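Local coordinates for protein thiol-activated cytolysin (Desulfobulbus propionicus, PDB 6NAL) that probably acts as a pore-forming toxin of the cholesterol-dependent cytolysin family, assembling on target membranes and perforating them, at residues W375-F380 and G405-A410; K428-T433 and W440-Y445. All coordinates share one frame; numbering follows the deposited sequence.

Overall arrangement
Both contacts lie far from the centre of the elongated chain, in the C-terminal beta sandwich of the cytolysin. Following the chain from the N terminus, 375-380 runs into the start of strand 378-389, which turns back as strand 394-408; contact 1 closes this hairpin at its open end, between 375-380 and 405-410. After strand 412-418, the chain enters strand 422-432, and contact 2 pairs its end with 440-445 around a short loop. The two contacts follow one another in series, neither nested nor crossed. Strands 378-389 and 422-432 are neighbours, so the hairpins merge into one four-stranded antiparallel sheet. The centres of the two contacts are about 9 Å apart, and V377-C432 backbone bonding and an R379-E430 salt bridge join them.

Contact 1 (W375-F380 and G405-A410); sequences WYVARF and GKDRTA
The R408 guanidinium has water 2 at its edge and in its plane, 3.0 Å from R408 NH1. The bend at chi2 (92°) brings the guanidinium to this water, which also accepts from F380 N and donates to K406 O, linking the two strands. The guanidinium of R379 leads away from strand 394-408 to a salt bridge with E430 and a cation-pi contact with W440. CG of R379 sits in the crowded position between backbone N and carbonyl carbon (chi1 56°), which leaves the aliphatic part alongside 405-406: R379 CB is 3.2 Å from K406 O and R379 CD 3.5 Å from G405 O. V377 sends CG1, anti to its backbone N, obliquely across D407, meeting D407 CB at 3.6 Å. A378 and R408 form an antiparallel hydrogen-bonded pair, A378 N donating almost straight (166°) and in the carbonyl plane to R408 O at 2.8 Å. G405, whose positive phi suits a residue without side chain, donates from N to F380 O at 3.1 Å, from above the carbonyl plane. Strand 394-408 is one of two edge strands of its sheet within the chain, while small A378 and F380 face inward, packing on strands 349-372 and 454-462 of the sandwich.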
ATOM      1  N   TRP A 375      23.596  37.921   8.786  1.00 41.03           N
ATOM      2  CA  TRP A 375      24.666  38.869   8.452  1.00 45.30           C
ATOM      3  C   TRP A 375      25.934  38.103   8.030  1.00 44.50           C
ATOM      4  O   TRP A 375      27.006  38.189   8.604  1.00 46.90           O
ATOM      5  CB  TRP A 375      24.917  39.794   9.651  1.00 46.26           C
ATOM      6  CG  TRP A 375      23.855  40.819   9.791  1.00 47.67           C
ATOM      7  CD1 TRP A 375      22.733  40.991   8.965  1.00 56.14           C
ATOM      8  CD2 TRP A 375      23.748  41.821  10.875  1.00 57.56           C
ATOM      9  NE1 TRP A 375      21.978  42.037   9.536  1.00 56.33           N
ATOM     10  CE2 TRP A 375      22.535  42.473  10.721  1.00 55.89           C
ATOM     11  CE3 TRP A 375      24.578  42.202  11.971  1.00 61.83           C
ATOM     12  CZ2 TRP A 375      22.204  43.599  11.516  1.00 68.34           C
ATOM     13  CZ3 TRP A 375      24.195  43.240  12.783  1.00 69.07           C
ATOM     14  CH2 TRP A 375      23.066  43.959  12.520  1.00 64.47           C
ATOM     15  N   TYR A 376      25.783  37.262   7.016  1.00 43.56           N
ATOM     16  CA  TYR A 376      26.866  36.391   6.561  1.00 31.60           C
ATOM     17  C   TYR A 376      26.447  35.846   5.195  1.00 42.54           C
ATOM     18  O   TYR A 376      25.325  36.053   4.757  1.00 45.58           O
ATOM     19  CB  TYR A 376      27.177  35.257   7.544  1.00 40.60           C
ATOM     20  CG  TYR A 376      25.970  34.436   7.987  1.00 44.08           C
ATOM     21  CD1 TYR A 376      25.405  33.489   7.145  1.00 40.91           C
ATOM     22  CD2 TYR A 376      25.399  34.614   9.248  1.00 42.00           C
ATOM     23  CE1 TYR A 376      24.284  32.754   7.540  1.00 38.24           C
ATOM     24  CE2 TYR A 376      24.281  33.886   9.656  1.00 42.58           C
ATOM     25  CZ  TYR A 376      23.728  32.947   8.812  1.00 32.23           C
ATOM     26  OH  TYR A 376      22.631  32.182   9.203  1.00 31.99           O
ATOM     27  N   VAL A 377      27.373  35.213   4.493  1.00 51.05           N
ATOM     28  CA  VAL A 377      27.080  34.596   3.202  1.00 42.74           C
ATOM     29  C   VAL A 377      26.631  33.176   3.477  1.00 39.09           C
ATOM     30  O   VAL A 377      27.245  32.464   4.284  1.00 42.30           O
ATOM     31  CB  VAL A 377      28.312  34.614   2.279  1.00 43.06           C
ATOM     32  CG1 VAL A 377      28.053  33.763   1.027  1.00 40.95           C
ATOM     33  CG2 VAL A 377      28.678  36.060   1.869  1.00 40.25           C
ATOM     34  N   ALA A 378      25.565  32.765   2.841  1.00 30.98           N
ATOM     35  CA  ALA A 378      25.009  31.458   3.128  1.00 42.77           C
ATOM     36  C   ALA A 378      24.770  30.713   1.826  1.00 35.15           C
ATOM     37  O   ALA A 378      24.562  31.311   0.777  1.00 36.24           O
ATOM     38  CB  ALA A 378      23.709  31.584   3.898  1.00 40.30           C
ATOM     39  N   ARG A 379      24.817  29.406   1.890  1.00 39.16           N
ATOM     40  CA  ARG A 379      24.354  28.631   0.759  1.00 34.83           C
ATOM     41  C   ARG A 379      23.400  27.566   1.244  1.00 31.99           C
ATOM     42  O   ARG A 379      23.509  27.063   2.374  1.00 35.59           O
ATOM     43  CB  ARG A 379      25.498  28.010  -0.010  1.00 39.40           C
ATOM     44  CG  ARG A 379      26.364  27.182   0.824  1.00 43.04           C
ATOM     45  CD  ARG A 379      27.634  26.866   0.085  1.00 41.23           C
ATOM     46  NE  ARG A 379      28.314  25.816   0.825  1.00 41.72           N
ATOM     47  CZ  ARG A 379      29.603  25.559   0.701  1.00 45.28           C
ATOM     48  NH1 ARG A 379      30.324  26.257  -0.174  1.00 45.93           N
ATOM     49  NH2 ARG A 379      30.157  24.605   1.436  1.00 48.59           N
ATOM     50  N   PHE A 380      22.450  27.281   0.356  1.00 34.90           N
ATOM     51  CA  PHE A 380      21.365  26.324   0.513  1.00 32.19           C
ATOM     52  C   PHE A 380      21.573  25.157  -0.461  1.00 33.37           C
ATOM     53  O   PHE A 380      21.900  25.368  -1.631  1.00 35.10           O
ATOM     54  CB  PHE A 380      19.999  26.970   0.199  1.00 39.43           C
ATOM     55  CG  PHE A 380      19.539  28.015   1.175  1.00 38.97           C
ATOM     56  CD1 PHE A 380      19.895  29.319   0.997  1.00 36.79           C
ATOM     57  CD2 PHE A 380      18.697  27.696   2.218  1.00 37.71           C
ATOM     58  CE1 PHE A 380      19.494  30.304   1.870  1.00 48.55           C
ATOM     59  CE2 PHE A 380      18.277  28.693   3.100  1.00 46.91           C
ATOM     60  CZ  PHE A 380      18.681  30.002   2.907  1.00 39.52           C
ATOM     61  N   GLY A 405      24.220  25.098  -3.660  1.00 34.92           N
ATOM     62  CA  GLY A 405      25.588  25.505  -3.487  1.00 40.02           C
ATOM     63  C   GLY A 405      25.883  26.974  -3.694  1.00 41.03           C
ATOM     64  O   GLY A 405      26.947  27.449  -3.262  1.00 49.23           O
ATOM     65  N   LYS A 406      24.999  27.719  -4.340  1.00 41.29           N
ATOM     66  CA  LYS A 406      25.338  29.092  -4.684  1.00 40.24           C
ATOM     67  C   LYS A 406      25.311  29.989  -3.443  1.00 45.80           C
ATOM     68  O   LYS A 406      24.500  29.801  -2.521  1.00 42.84           O
ATOM     69  CB  LYS A 406      24.379  29.630  -5.744  1.00 38.19           C
ATOM     70  CG  LYS A 406      24.628  29.101  -7.201  1.00 62.38           C
ATOM     71  CD  LYS A 406      26.100  28.687  -7.515  1.00 71.77           C
ATOM     72  CE  LYS A 406      26.322  27.156  -7.469  1.00 76.19           C
ATOM     73  NZ  LYS A 406      27.756  26.712  -7.672  1.00 81.46           N
ATOM     74  N   ASP A 407      26.198  30.988  -3.443  1.00 38.59           N
ATOM     75  CA  ASP A 407      26.339  31.912  -2.322  1.00 44.06           C
ATOM     76  C   ASP A 407      25.190  32.908  -2.277  1.00 40.86           C
ATOM     77  O   ASP A 407      24.646  33.320  -3.298  1.00 51.28           O
ATOM     78  CB  ASP A 407      27.663  32.654  -2.416  1.00 42.73           C
ATOM     79  CG  ASP A 407      28.875  31.738  -2.148  1.00 54.93           C
ATOM     80  OD1 ASP A 407      28.689  30.502  -1.958  1.00 52.30           O
ATOM     81  OD2 ASP A 407      30.024  32.261  -2.146  1.00 63.77           O
ATOM     82  N   ARG A 408      24.801  33.270  -1.074  1.00 39.32           N
ATOM     83  CA  ARG A 408      23.560  33.992  -0.886  1.00 40.06           C
ATOM     84  C   ARG A 408      23.771  35.041   0.178  1.00 39.22           C
ATOM     85  O   ARG A 408      24.386  34.752   1.214  1.00 42.93           O
ATOM     86  CB  ARG A 408      22.431  33.012  -0.490  1.00 47.51           C
ATOM     87  CG  ARG A 408      21.334  32.870  -1.503  1.00 50.11           C
ATOM     88  CD  ARG A 408      21.529  31.755  -2.490  1.00 40.79           C
ATOM     89  NE  ARG A 408      20.760  32.118  -3.676  1.00 46.28           N
ATOM     90  CZ  ARG A 408      20.629  31.378  -4.775  1.00 51.11           C
ATOM     91  NH1 ARG A 408      21.176  30.162  -4.867  1.00 53.25           N
ATOM     92  NH2 ARG A 408      19.922  31.850  -5.787  1.00 51.70           N
ATOM     93  N   THR A 409      23.208  36.234  -0.052  1.00 46.62           N
ATOM     94  CA  THR A 409      23.448  37.373   0.823  1.00 48.50           C
ATOM     95  C   THR A 409      22.151  38.026   1.287  1.00 46.26           C
ATOM     96  O   THR A 409      21.085  37.819   0.712  1.00 48.04           O
ATOM     97  CB  THR A 409      24.271  38.503   0.152  1.00 49.68           C
ATOM     98  OG1 THR A 409      23.495  39.094  -0.904  1.00 48.92           O
ATOM     99  CG2 THR A 409      25.595  38.048  -0.399  1.00 40.72           C
ATOM    100  N   ALA A 410      22.294  38.901   2.346  1.00 61.21           N
ATOM    101  CA  ALA A 410      21.429  40.056   2.622  1.00 50.84           C
ATOM    102  C   ALA A 410      20.052  39.459   2.680  1.00 53.06           C
ATOM    103  O   ALA A 410      19.956  38.301   3.100  1.00 63.42           O
ATOM    104  CB  ALA A 410      21.547  41.153   1.585  1.00 50.10           C
TER
HETATM  105  O   HOH W   1      23.796  38.890   4.387  1.00 39.10           O
HETATM  106  O   HOH W   2      22.314  28.562  -2.574  1.00 34.51           O

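Contact 2 (K428-T433 and W440-Y445)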
ATOM      1  N   LYS A 428      19.861  21.395   3.407  1.00 31.79           N
ATOM      2  CA  LYS A 428      21.056  21.722   4.173  1.00 35.51           C
ATOM      3  C   LYS A 428      21.341  23.208   4.033  1.00 37.34           C
ATOM      4  O   LYS A 428      21.276  23.747   2.934  1.00 34.79           O
ATOM      5  CB  LYS A 428      22.299  20.934   3.692  1.00 34.90           C
ATOM      6  CG  LYS A 428      23.513  21.052   4.585  1.00 49.45           C
ATOM      7  CD  LYS A 428      24.796  20.896   3.822  1.00 52.52           C
ATOM      8  CE  LYS A 428      25.236  19.433   3.740  1.00 54.83           C
ATOM      9  NZ  LYS A 428      26.496  19.299   2.940  1.00 63.74           N
ATOM     10  N   THR A 429      21.689  23.861   5.137  1.00 41.35           N
ATOM     11  CA  THR A 429      22.060  25.270   5.124  1.00 35.74           C
ATOM     12  C   THR A 429      23.448  25.463   5.733  1.00 42.55           C
ATOM     13  O   THR A 429      23.741  24.925   6.806  1.00 40.48           O
ATOM     14  CB  THR A 429      21.049  26.122   5.899  1.00 37.78           C
ATOM     15  OG1 THR A 429      20.936  25.662   7.263  1.00 40.25           O
ATOM     16  CG2 THR A 429      19.705  26.035   5.274  1.00 36.35           C
ATOM     17  N   GLU A 430      24.291  26.264   5.072  1.00 40.30           N
ATOM     18  CA  GLU A 430      25.604  26.575   5.609  1.00 42.85           C
ATOM     19  C   GLU A 430      25.827  28.082   5.613  1.00 34.07           C
ATOM     20  O   GLU A 430      25.348  28.810   4.743  1.00 37.07           O
ATOM     21  CB  GLU A 430      26.686  25.884   4.816  1.00 49.21           C
ATOM     22  CG  GLU A 430      26.593  24.388   4.831  1.00 50.65           C
ATOM     23  CD  GLU A 430      27.430  23.762   3.726  1.00 54.43           C
ATOM     24  OE1 GLU A 430      27.048  23.898   2.543  1.00 65.48           O
ATOM     25  OE2 GLU A 430      28.469  23.145   4.032  1.00 56.20           O
ATOM     26  N   GLY A 431      26.545  28.549   6.617  1.00 39.15           N
ATOM     27  CA  GLY A 431      26.847  29.953   6.713  1.00 35.10           C
ATOM     28  C   GLY A 431      28.337  30.098   6.793  1.00 37.20           C
ATOM     29  O   GLY A 431      28.977  29.363   7.546  1.00 40.41           O
ATOM     30  N   CYS A 432      28.906  30.994   5.990  1.00 38.50           N
ATOM     31  CA  CYS A 432      30.343  31.252   6.032  1.00 36.69           C
ATOM     32  C   CYS A 432      30.690  32.108   7.249  1.00 52.04           C
ATOM     33  O   CYS A 432      30.227  33.253   7.358  1.00 40.10           O
ATOM     34  CB  CYS A 432      30.794  31.956   4.764  1.00 44.95           C
ATOM     35  SG  CYS A 432      32.566  32.350   4.805  1.00 55.45           S
ATOM     36  N   THR A 433      31.522  31.560   8.146  1.00 52.52           N
ATOM     37  CA  THR A 433      31.921  32.278   9.347  1.00 49.43           C
ATOM     38  C   THR A 433      32.990  33.326   9.088  1.00 49.62           C
ATOM     39  O   THR A 433      33.216  34.188   9.938  1.00 56.40           O
ATOM     40  CB  THR A 433      32.481  31.341  10.418  1.00 48.57           C
ATOM     41  OG1 THR A 433      33.752  30.833   9.979  1.00 54.48           O
ATOM     42  CG2 THR A 433      31.534  30.209  10.738  1.00 54.74           C
ATOM     43  N   TRP A 440      32.945  27.143   6.684  1.00 39.94           N
ATOM     44  CA  TRP A 440      31.520  26.928   6.456  1.00 44.06           C
ATOM     45  C   TRP A 440      31.027  26.197   7.671  1.00 44.33           C
ATOM     46  O   TRP A 440      31.631  25.202   8.066  1.00 52.84           O
ATOM     47  CB  TRP A 440      31.200  26.108   5.194  1.00 44.63           C
ATOM     48  CG  TRP A 440      31.394  26.901   3.887  1.00 37.83           C
ATOM     49  CD1 TRP A 440      32.418  26.754   3.005  1.00 44.80           C
ATOM     50  CD2 TRP A 440      30.561  27.960   3.350  1.00 36.72           C
ATOM     51  NE1 TRP A 440      32.281  27.641   1.953  1.00 37.75           N
ATOM     52  CE2 TRP A 440      31.165  28.398   2.143  1.00 40.58           C
ATOM     53  CE3 TRP A 440      29.397  28.598   3.782  1.00 41.64           C
ATOM     54  CZ2 TRP A 440      30.629  29.401   1.347  1.00 37.85           C
ATOM     55  CZ3 TRP A 440      28.848  29.615   2.971  1.00 42.94           C
ATOM     56  CH2 TRP A 440      29.475  30.001   1.770  1.00 48.92           C
ATOM     57  N   ARG A 441      29.975  26.713   8.284  1.00 38.64           N
ATOM     58  CA  ARG A 441      29.348  26.084   9.426  1.00 48.05           C
ATOM     59  C   ARG A 441      27.981  25.625   8.963  1.00 41.85           C
ATOM     60  O   ARG A 441      27.283  26.352   8.258  1.00 38.21           O
ATOM     61  CB  ARG A 441      29.240  27.052  10.601  1.00 48.75           C
ATOM     62  CG  ARG A 441      29.162  26.352  11.943  1.00 60.51           C
ATOM     63  CD  ARG A 441      30.544  26.048  12.582  1.00 82.17           C
ATOM     64  NE  ARG A 441      31.198  27.219  13.182  1.00 96.65           N
ATOM     65  CZ  ARG A 441      30.772  27.853  14.278  1.00 90.74           C
ATOM     66  NH1 ARG A 441      29.689  27.434  14.911  1.00 88.80           N
ATOM     67  NH2 ARG A 441      31.416  28.910  14.752  1.00 75.57           N
ATOM     68  N   THR A 442      27.603  24.419   9.332  1.00 47.36           N
ATOM     69  CA  THR A 442      26.308  23.897   8.935  1.00 44.78           C
ATOM     70  C   THR A 442      25.302  24.239  10.012  1.00 44.43           C
ATOM     71  O   THR A 442      25.432  23.766  11.136  1.00 50.04           O
ATOM     72  CB  THR A 442      26.360  22.387   8.720  1.00 45.56           C
ATOM     73  OG1 THR A 442      27.242  22.098   7.626  1.00 58.99           O
ATOM     74  CG2 THR A 442      24.953  21.859   8.414  1.00 47.29           C
ATOM     75  N   SER A 443      24.293  25.031   9.676  1.00 42.35           N
ATOM     76  CA  SER A 443      23.274  25.361  10.668  1.00 37.07           C
ATOM     77  C   SER A 443      22.089  24.413  10.638  1.00 37.86           C
ATOM     78  O   SER A 443      21.235  24.474  11.530  1.00 45.45           O
ATOM     79  CB  SER A 443      22.784  26.794  10.462  1.00 43.01           C
ATOM     80  OG  SER A 443      22.327  26.990   9.133  1.00 45.82           O
ATOM     81  N   GLY A 444      22.019  23.527   9.656  1.00 39.92           N
ATOM     82  CA  GLY A 444      20.902  22.621   9.551  1.00 37.02           C
ATOM     83  C   GLY A 444      21.126  21.588   8.480  1.00 36.21           C
ATOM     84  O   GLY A 444      21.645  21.913   7.429  1.00 36.14           O
ATOM     85  N   TYR A 445      20.746  20.348   8.733  1.00 38.13           N
ATOM     86  CA  TYR A 445      20.915  19.239   7.787  1.00 43.20           C
ATOM     87  C   TYR A 445      19.785  18.256   8.107  1.00 38.63           C
ATOM     88  O   TYR A 445      19.922  17.407   8.992  1.00 37.01           O
ATOM     89  CB  TYR A 445      22.260  18.551   7.900  1.00 39.46           C
ATOM     90  CG  TYR A 445      22.655  17.675   6.740  1.00 43.75           C
ATOM     91  CD1 TYR A 445      21.842  17.524   5.612  1.00 48.63           C
ATOM     92  CD2 TYR A 445      23.895  17.036   6.750  1.00 42.14           C
ATOM     93  CE1 TYR A 445      22.268  16.741   4.529  1.00 37.16           C
ATOM     94  CE2 TYR A 445      24.313  16.267   5.699  1.00 47.73           C
ATOM     95  CZ  TYR A 445      23.503  16.125   4.597  1.00 43.86           C
ATOM     96  OH  TYR A 445      23.977  15.337   3.592  1.00 51.01           O
TER
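K428 lays its CE over the centre of the Y445 ring, 3.8 Å above the plane. CG is anti to the backbone N and the chain bends at chi3 (-89°), so the methylene makes a CH-pi contact while NZ, 5.0 Å from the ring centroid, adds a cation-pi one. Further along the same face, E430 and T442 run side by side, E430 CG 3.7 Å from T442 OG1, and C432 meets W440. There C432 CB rests over one face of the indole, toward the rim, 3.5 Å from W440 CZ3; SG, anti to the backbone N, makes an oblique sulfur-aromatic contact. G431 has no side chain, and its backbone bonds both ways with R441: G431 N to R441 O at 2.8 Å, and R441 N back to G431 O at 2.9 Å. A beta bulge shifts the register between T429 and E430. At it, T429 OG1 and S443 OG share a hydrogen bond of 2.7 Å. Both hydroxyls occupy the crowded position between backbone N and carbonyl carbon, on the side packed against I459 and F468. C432, W440 and R441 belong to the tryptophan-rich undecapeptide of this toxin family, and R441 NE forms a salt bridge with E438 OE1 in the connecting loop. K428 NZ and Y445 OH bond to F146 O and Y148 N of the second subunit, so that carbonyl probably stabilises the lysine's charge most, the tyrosine ring adding a weaker cation-pi contribution.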